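Local coordinates for protein trans-4-hydroxy-L-proline dehydratase (Clostridioides difficile 70-100-2010, PDB 6VXC) that uses a glycyl radical to dehydrate trans-4-hydroxy-L-proline to (S)-1-pyrroline-5-carboxylate in anaerobic hydroxyproline breakdown, at residues 468-480 with 663-677. Sequence-based numbering, arbitrary orientation.
Sequences TGYMNIPKILELT and LPTTCHIYFGEIMGA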
ATOM      1  N   THR A 468      -5.613   7.762   4.815  1.00 10.93           N
ATOM      2  CA  THR A 468      -6.765   7.645   5.710  1.00 11.65           C
ATOM      3  C   THR A 468      -7.997   7.013   5.067  1.00 11.58           C
ATOM      4  O   THR A 468      -8.924   6.648   5.799  1.00 14.74           O
ATOM      5  CB  THR A 468      -7.154   9.018   6.313  1.00 12.15           C
ATOM      6  OG1 THR A 468      -7.619   9.898   5.289  1.00  9.92           O
ATOM      7  CG2 THR A 468      -5.978   9.678   7.057  1.00  9.20           C
ATOM      8  N   GLY A 469      -8.039   6.877   3.749  1.00  9.31           N
ATOM      9  CA  GLY A 469      -9.142   6.231   3.066  1.00 10.18           C
ATOM     10  C   GLY A 469      -9.388   6.845   1.699  1.00 11.20           C
ATOM     11  O   GLY A 469      -8.986   7.967   1.411  1.00 11.29           O
ATOM     12  N   TYR A 470     -10.093   6.087   0.850  1.00 11.04           N
ATOM     13  CA  TYR A 470     -10.462   6.519  -0.502  1.00  9.55           C
ATOM     14  C   TYR A 470     -11.697   7.426  -0.463  1.00 10.66           C
ATOM     15  O   TYR A 470     -12.555   7.294   0.407  1.00 11.84           O
ATOM     16  CB  TYR A 470     -10.749   5.304  -1.399  1.00 11.32           C
ATOM     17  CG  TYR A 470      -9.593   4.343  -1.454  1.00 13.23           C
ATOM     18  CD1 TYR A 470      -8.512   4.574  -2.293  1.00 13.03           C
ATOM     19  CD2 TYR A 470      -9.562   3.236  -0.629  1.00 12.34           C
ATOM     20  CE1 TYR A 470      -7.424   3.696  -2.313  1.00 12.20           C
ATOM     21  CE2 TYR A 470      -8.488   2.360  -0.632  1.00 12.33           C
ATOM     22  CZ  TYR A 470      -7.420   2.589  -1.480  1.00 12.31           C
ATOM     23  OH  TYR A 470      -6.355   1.717  -1.482  1.00 12.01           O
ATOM     24  N   MET A 471     -11.773   8.347  -1.423  1.00 10.90           N
ATOM     25  CA  MET A 471     -12.870   9.300  -1.541  1.00 10.61           C
ATOM     26  C   MET A 471     -13.551   9.082  -2.886  1.00 13.20           C
ATOM     27  O   MET A 471     -12.898   9.150  -3.932  1.00 11.76           O
ATOM     28  CB  MET A 471     -12.356  10.739  -1.423  1.00 10.95           C
ATOM     29  CG  MET A 471     -13.448  11.819  -1.412  1.00 21.62           C
ATOM     30  SD  MET A 471     -14.571  11.705  -0.022  1.00 70.11           S
ATOM     31  CE  MET A 471     -13.448  11.797   1.372  1.00 19.95           C
ATOM     32  N   ASN A 472     -14.866   8.868  -2.859  1.00 10.37           N
ATOM     33  CA  ASN A 472     -15.651   8.480  -4.032  1.00 12.47           C
ATOM     34  C   ASN A 472     -16.055   9.757  -4.777  1.00 14.25           C
ATOM     35  O   ASN A 472     -17.159  10.275  -4.634  1.00 12.39           O
ATOM     36  CB  ASN A 472     -16.864   7.652  -3.586  1.00 10.69           C
ATOM     37  CG  ASN A 472     -17.585   6.947  -4.745  1.00 12.10           C
ATOM     38  OD1 ASN A 472     -17.414   7.302  -5.919  1.00 13.71           O
ATOM     39  ND2 ASN A 472     -18.432   5.966  -4.404  1.00 11.53           N
ATOM     40  N   ILE A 473     -15.122  10.301  -5.572  1.00 13.61           N
ATOM     41  CA  ILE A 473     -15.387  11.580  -6.237  1.00 11.69           C
ATOM     42  C   ILE A 473     -16.583  11.485  -7.174  1.00 12.31           C
ATOM     43  O   ILE A 473     -17.407  12.408  -7.185  1.00 12.14           O
ATOM     44  CB  ILE A 473     -14.118  12.099  -6.922  1.00 11.37           C
ATOM     45  CG1 ILE A 473     -12.996  12.201  -5.895  1.00 12.45           C
ATOM     46  CG2 ILE A 473     -14.373  13.446  -7.552  1.00  8.49           C
ATOM     47  CD1 ILE A 473     -11.675  12.528  -6.508  1.00 12.45           C
ATOM     48  N   PRO A 474     -16.734  10.440  -7.989  1.00 14.26           N
ATOM     49  CA  PRO A 474     -17.928  10.350  -8.848  1.00 12.73           C
ATOM     50  C   PRO A 474     -19.238  10.361  -8.066  1.00 10.94           C
ATOM     51  O   PRO A 474     -20.214  10.968  -8.513  1.00 12.14           O
ATOM     52  CB  PRO A 474     -17.715   9.020  -9.593  1.00 15.65           C
ATOM     53  CG  PRO A 474     -16.204   8.820  -9.596  1.00 14.81           C
ATOM     54  CD  PRO A 474     -15.769   9.354  -8.249  1.00 11.16           C
ATOM     55  N   LYS A 475     -19.296   9.692  -6.917  1.00 12.86           N
ATOM     56  CA  LYS A 475     -20.539   9.717  -6.151  1.00 13.36           C
ATOM     57  C   LYS A 475     -20.795  11.088  -5.526  1.00 12.75           C
ATOM     58  O   LYS A 475     -21.945  11.428  -5.261  1.00 12.59           O
ATOM     59  CB  LYS A 475     -20.532   8.635  -5.084  1.00 11.16           C
ATOM     60  CG  LYS A 475     -21.917   8.359  -4.474  1.00 14.86           C
ATOM     61  CD  LYS A 475     -21.912   7.064  -3.673  1.00  9.54           C
ATOM     62  CE  LYS A 475     -23.263   6.768  -3.013  1.00 13.80           C
ATOM     63  NZ  LYS A 475     -24.253   6.241  -3.992  1.00 15.90           N
ATOM     64  N   ILE A 476     -19.758  11.896  -5.324  1.00 10.94           N
ATOM     65  CA  ILE A 476     -19.997  13.272  -4.910  1.00  9.66           C
ATOM     66  C   ILE A 476     -20.732  14.034  -6.008  1.00 11.70           C
ATOM     67  O   ILE A 476     -21.622  14.844  -5.722  1.00 15.91           O
ATOM     68  CB  ILE A 476     -18.674  13.945  -4.508  1.00  9.43           C
ATOM     69  CG1 ILE A 476     -18.143  13.275  -3.226  1.00  8.52           C
ATOM     70  CG2 ILE A 476     -18.850  15.467  -4.341  1.00  9.44           C
ATOM     71  CD1 ILE A 476     -16.781  13.778  -2.778  1.00 14.69           C
ATOM     72  N   LEU A 477     -20.396  13.781  -7.281  1.00 11.19           N
ATOM     73  CA  LEU A 477     -21.202  14.366  -8.352  1.00 10.61           C
ATOM     74  C   LEU A 477     -22.622  13.810  -8.315  1.00 13.30           C
ATOM     75  O   LEU A 477     -23.591  14.554  -8.494  1.00 13.67           O
ATOM     76  CB  LEU A 477     -20.562  14.123  -9.728  1.00  9.72           C
ATOM     77  CG  LEU A 477     -21.350  14.664 -10.943  1.00 11.82           C
ATOM     78  CD1 LEU A 477     -21.505  16.184 -10.900  1.00 11.07           C
ATOM     79  CD2 LEU A 477     -20.699  14.262 -12.254  1.00 12.06           C
ATOM     80  N   GLU A 478     -22.766  12.510  -8.046  1.00 10.73           N
ATOM     81  CA  GLU A 478     -24.104  11.937  -7.964  1.00 12.54           C
ATOM     82  C   GLU A 478     -24.939  12.647  -6.906  1.00 13.56           C
ATOM     83  O   GLU A 478     -26.073  13.055  -7.179  1.00 15.97           O
ATOM     84  CB  GLU A 478     -24.019  10.437  -7.670  1.00 15.16           C
ATOM     85  CG  GLU A 478     -25.371   9.711  -7.645  1.00 14.23           C
ATOM     86  CD  GLU A 478     -25.223   8.196  -7.498  1.00 15.02           C
ATOM     87  OE1 GLU A 478     -24.790   7.731  -6.429  1.00 18.80           O
ATOM     88  OE2 GLU A 478     -25.530   7.470  -8.465  1.00 20.86           O
ATOM     89  N   LEU A 479     -24.360  12.881  -5.725  1.00 14.19           N
ATOM     90  CA  LEU A 479     -25.064  13.637  -4.692  1.00 14.54           C
ATOM     91  C   LEU A 479     -25.430  15.024  -5.191  1.00 14.24           C
ATOM     92  O   LEU A 479     -26.550  15.485  -4.964  1.00 15.06           O
ATOM     93  CB  LEU A 479     -24.214  13.744  -3.418  1.00 13.11           C
ATOM     94  CG  LEU A 479     -23.846  12.506  -2.585  1.00 14.25           C
ATOM     95  CD1 LEU A 479     -23.123  12.936  -1.300  1.00 10.94           C
ATOM     96  CD2 LEU A 479     -25.057  11.639  -2.264  1.00 13.56           C
ATOM     97  N   THR A 480     -24.496  15.697  -5.871  1.00 14.70           N
ATOM     98  CA  THR A 480     -24.763  17.016  -6.447  1.00 13.60           C
ATOM     99  C   THR A 480     -25.977  16.985  -7.366  1.00 16.32           C
ATOM    100  O   THR A 480     -26.819  17.888  -7.327  1.00 16.13           O
ATOM    101  CB  THR A 480     -23.537  17.517  -7.229  1.00 13.70           C
ATOM    102  OG1 THR A 480     -22.379  17.497  -6.394  1.00 12.45           O
ATOM    103  CG2 THR A 480     -23.754  18.947  -7.768  1.00 12.14           C
ATOM    104  N   LEU A 663      -5.123   6.962  -6.190  1.00 10.27           N
ATOM    105  CA  LEU A 663      -5.001   5.530  -6.430  1.00 12.55           C
ATOM    106  C   LEU A 663      -6.244   4.833  -5.887  1.00 13.01           C
ATOM    107  O   LEU A 663      -6.934   5.379  -5.021  1.00 15.13           O
ATOM    108  CB  LEU A 663      -3.721   4.952  -5.795  1.00 13.08           C
ATOM    109  CG  LEU A 663      -3.289   4.950  -4.314  1.00 14.74           C
ATOM    110  CD1 LEU A 663      -3.311   6.335  -3.724  1.00 16.45           C
ATOM    111  CD2 LEU A 663      -4.030   3.963  -3.445  1.00 14.34           C
ATOM    112  N   PRO A 664      -6.588   3.647  -6.416  1.00 13.77           N
ATOM    113  CA  PRO A 664      -7.839   2.987  -6.010  1.00 12.22           C
ATOM    114  C   PRO A 664      -7.674   1.644  -5.295  1.00 13.38           C
ATOM    115  O   PRO A 664      -8.617   1.192  -4.641  1.00 12.68           O
ATOM    116  CB  PRO A 664      -8.534   2.772  -7.356  1.00  9.98           C
ATOM    117  CG  PRO A 664      -7.342   2.381  -8.264  1.00  9.06           C
ATOM    118  CD  PRO A 664      -6.134   3.163  -7.736  1.00  8.91           C
ATOM    119  N   THR A 665      -6.529   0.974  -5.449  1.00 11.18           N
ATOM    120  CA  THR A 665      -6.406  -0.457  -5.149  1.00 11.31           C
ATOM    121  C   THR A 665      -7.609  -1.203  -5.742  1.00 11.51           C
ATOM    122  O   THR A 665      -7.756  -1.225  -6.964  1.00 14.15           O
ATOM    123  CB  THR A 665      -6.232  -0.700  -3.641  1.00 13.53           C
ATOM    124  OG1 THR A 665      -5.189   0.148  -3.137  1.00 14.42           O
ATOM    125  CG2 THR A 665      -5.861  -2.158  -3.374  1.00 11.50           C
ATOM    126  N   THR A 666      -8.475  -1.824  -4.936  1.00 13.36           N
ATOM    127  CA  THR A 666      -9.704  -2.402  -5.484  1.00 12.94           C
ATOM    128  C   THR A 666     -10.939  -1.573  -5.132  1.00 12.18           C
ATOM    129  O   THR A 666     -12.068  -2.018  -5.370  1.00 13.36           O
ATOM    130  CB  THR A 666      -9.905  -3.865  -5.045  1.00 12.19           C
ATOM    131  OG1 THR A 666      -9.919  -3.970  -3.622  1.00 14.00           O
ATOM    132  CG2 THR A 666      -8.806  -4.796  -5.621  1.00 11.53           C
ATOM    133  N   CYS A 667     -10.752  -0.372  -4.589  1.00 12.36           N
ATOM    134  CA  CYS A 667     -11.891   0.418  -4.153  1.00 11.23           C
ATOM    135  C   CYS A 667     -12.691   1.003  -5.311  1.00 12.11           C
ATOM    136  O   CYS A 667     -13.851   1.387  -5.099  1.00 13.37           O
ATOM    137  CB  CYS A 667     -11.434   1.541  -3.224  1.00 19.56           C
ATOM    138  SG  CYS A 667     -12.756   2.215  -2.220  1.00 67.96           S
ATOM    139  N   HIS A 668     -12.115   1.076  -6.526  1.00 12.45           N
ATOM    140  CA  HIS A 668     -12.891   1.551  -7.673  1.00 10.62           C
ATOM    141  C   HIS A 668     -14.004   0.582  -8.045  1.00 11.36           C
ATOM    142  O   HIS A 668     -14.985   1.006  -8.658  1.00 10.97           O
ATOM    143  CB  HIS A 668     -11.996   1.830  -8.891  1.00  8.50           C
ATOM    144  CG  HIS A 668     -11.270   0.628  -9.413  1.00 11.11           C
ATOM    145  ND1 HIS A 668     -10.378  -0.089  -8.648  1.00 10.08           N
ATOM    146  CD2 HIS A 668     -11.264   0.053 -10.641  1.00  8.91           C
ATOM    147  CE1 HIS A 668      -9.883  -1.081  -9.370  1.00 11.84           C
ATOM    148  NE2 HIS A 668     -10.404  -1.016 -10.583  1.00 12.12           N
ATOM    149  N   ILE A 669     -13.866  -0.697  -7.690  1.00 10.92           N
ATOM    150  CA  ILE A 669     -14.958  -1.650  -7.864  1.00  9.80           C
ATOM    151  C   ILE A 669     -16.094  -1.332  -6.894  1.00 11.38           C
ATOM    152  O   ILE A 669     -17.239  -1.132  -7.303  1.00 14.53           O
ATOM    153  CB  ILE A 669     -14.446  -3.092  -7.692  1.00 11.09           C
ATOM    154  CG1 ILE A 669     -13.240  -3.369  -8.628  1.00 10.70           C
ATOM    155  CG2 ILE A 669     -15.588  -4.108  -7.869  1.00 12.93           C
ATOM    156  CD1 ILE A 669     -13.518  -3.167 -10.127  1.00  7.92           C
ATOM    157  N   TYR A 670     -15.777  -1.269  -5.598  1.00 12.61           N
ATOM    158  CA  TYR A 670     -16.768  -0.963  -4.565  1.00 13.53           C
ATOM    159  C   TYR A 670     -17.459   0.372  -4.822  1.00 10.98           C
ATOM    160  O   TYR A 670     -18.690   0.467  -4.773  1.00 12.69           O
ATOM    161  CB  TYR A 670     -16.066  -0.954  -3.198  1.00 14.33           C
ATOM    162  CG  TYR A 670     -16.820  -0.347  -2.017  1.00 13.16           C
ATOM    163  CD1 TYR A 670     -18.092  -0.784  -1.664  1.00 15.24           C
ATOM    164  CD2 TYR A 670     -16.221   0.607  -1.219  1.00 14.33           C
ATOM    165  CE1 TYR A 670     -18.763  -0.245  -0.563  1.00 16.09           C
ATOM    166  CE2 TYR A 670     -16.883   1.147  -0.108  1.00 13.04           C
ATOM    167  CZ  TYR A 670     -18.154   0.720   0.204  1.00 15.70           C
ATOM    168  OH  TYR A 670     -18.800   1.261   1.297  1.00 14.32           O
ATOM    169  N   PHE A 671     -16.678   1.414  -5.109  1.00 10.26           N
ATOM    170  CA  PHE A 671     -17.240   2.751  -5.299  1.00 10.31           C
ATOM    171  C   PHE A 671     -18.209   2.799  -6.477  1.00 12.73           C
ATOM    172  O   PHE A 671     -19.171   3.571  -6.450  1.00 13.10           O
ATOM    173  CB  PHE A 671     -16.122   3.772  -5.506  1.00  9.46           C
ATOM    174  CG  PHE A 671     -15.488   4.248  -4.235  1.00 10.04           C
ATOM    175  CD1 PHE A 671     -16.011   3.878  -3.001  1.00 11.50           C
ATOM    176  CD2 PHE A 671     -14.369   5.088  -4.265  1.00 11.11           C
ATOM    177  CE1 PHE A 671     -15.439   4.330  -1.822  1.00  9.98           C
ATOM    178  CE2 PHE A 671     -13.790   5.557  -3.086  1.00  9.36           C
ATOM    179  CZ  PHE A 671     -14.324   5.167  -1.859  1.00 11.02           C
ATOM    180  N   GLY A 672     -17.957   2.010  -7.529  1.00 11.69           N
ATOM    181  CA  GLY A 672     -18.907   1.923  -8.622  1.00 12.76           C
ATOM    182  C   GLY A 672     -20.107   1.050  -8.314  1.00 12.47           C
ATOM    183  O   GLY A 672     -21.203   1.306  -8.819  1.00 12.20           O
ATOM    184  N   GLU A 673     -19.914  -0.000  -7.515  1.00 14.45           N
ATOM    185  CA  GLU A 673     -21.013  -0.903  -7.178  1.00 16.99           C
ATOM    186  C   GLU A 673     -22.138  -0.197  -6.416  1.00 15.53           C
ATOM    187  O   GLU A 673     -23.303  -0.580  -6.546  1.00 16.17           O
ATOM    188  CB  GLU A 673     -20.487  -2.097  -6.377  1.00 13.32           C
ATOM    189  CG  GLU A 673     -19.729  -3.131  -7.216  1.00 21.77           C
ATOM    190  CD  GLU A 673     -19.128  -4.282  -6.386  1.00 25.79           C
ATOM    191  OE1 GLU A 673     -18.937  -5.388  -6.953  1.00 23.66           O
ATOM    192  OE2 GLU A 673     -18.873  -4.083  -5.175  1.00 24.44           O
ATOM    193  N   ILE A 674     -21.824   0.789  -5.586  1.00 13.10           N
ATOM    194  CA  ILE A 674     -22.882   1.444  -4.819  1.00 14.61           C
ATOM    195  C   ILE A 674     -23.228   2.809  -5.407  1.00 12.83           C
ATOM    196  O   ILE A 674     -23.678   3.711  -4.689  1.00 15.82           O
ATOM    197  CB  ILE A 674     -22.510   1.563  -3.328  1.00 14.74           C
ATOM    198  CG1 ILE A 674     -21.059   2.008  -3.174  1.00 13.62           C
ATOM    199  CG2 ILE A 674     -22.773   0.251  -2.626  1.00 17.12           C
ATOM    200  CD1 ILE A 674     -20.875   3.483  -3.415  1.00 14.88           C
ATOM    201  N   MET A 675     -23.013   2.975  -6.705  1.00 13.89           N
ATOM    202  CA  MET A 675     -23.357   4.200  -7.414  1.00 12.02           C
ATOM    203  C   MET A 675     -24.289   3.891  -8.575  1.00 15.50           C
ATOM    204  O   MET A 675     -24.178   2.843  -9.215  1.00 17.11           O
ATOM    205  CB  MET A 675     -22.096   4.906  -7.913  1.00 15.68           C
ATOM    206  CG  MET A 675     -22.303   6.292  -8.473  1.00 19.21           C
ATOM    207  SD  MET A 675     -20.697   7.065  -8.749  1.00 26.12           S
ATOM    208  CE  MET A 675     -21.133   8.253  -9.966  1.00 21.20           C
ATOM    209  N   GLY A 676     -25.207   4.812  -8.857  1.00 13.21           N
ATOM    210  CA  GLY A 676     -26.077   4.662 -10.002  1.00 11.22           C
ATOM    211  C   GLY A 676     -25.349   4.978 -11.291  1.00 14.73           C
ATOM    212  O   GLY A 676     -24.135   5.181 -11.330  1.00 14.98           O
ATOM    213  N   ALA A 677     -26.122   5.031 -12.370  1.00 15.70           N
ATOM    214  CA  ALA A 677     -25.567   5.425 -13.652  1.00 11.19           C
ATOM    215  C   ALA A 677     -25.031   6.843 -13.556  1.00 12.89           C
ATOM    216  O   ALA A 677     -25.515   7.658 -12.770  1.00 14.58           O
ATOM    217  CB  ALA A 677     -26.625   5.328 -14.747  1.00 11.44           C
TER
HETATM  218  O   HOH W   1     -27.079   7.942 -10.556  1.00 17.18           O
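Phe671 of helix 667-673 packs its ring flat against Asn472, where strand 463-472 of the glycyl radical enzyme alpha/beta barrel core runs into helix 473-481. CB of Asn472 sits over the ring centre, 3.6 Å from the centroid, with the amide plane only 13° from that of the ring; the opposite face carries Cys667 SG. With chi1 at -168° the Asn472 CG swings away from its backbone N and settles over the face, near Phe671 CG. The Asn472 amide works at both ends: ND2 donates to Phe671 O (3.2 Å) and also to Gly167 O, while OD1 caps the new helix by accepting from Lys475 N.

Nearer the active site, Tyr470 takes Cys667 CB over one ring face, and its OH shares a 2.6 Å hydrogen bond with Thr665 OG1. Thr665 lies about 4 Å, side chain to side chain, from Cys454, the probable cysteine radical site, and close to a bound glycerol, consistent with this bond helping to hold a wall of the active-site pocket.

At the far end the extended Met675 side chain runs past Glu478 and brings CE to Pro474 CB (3.5 Å). Lys475 NZ binds Ile674 O in its carbonyl plane and bridges to Glu478 OE1 and Asp486. Glu478 OE2 accepts from Gly676 N (2.7 Å) through its syn lone pair and from a water that also donates to Ala677 O, 2.7 Å from the water oxygen.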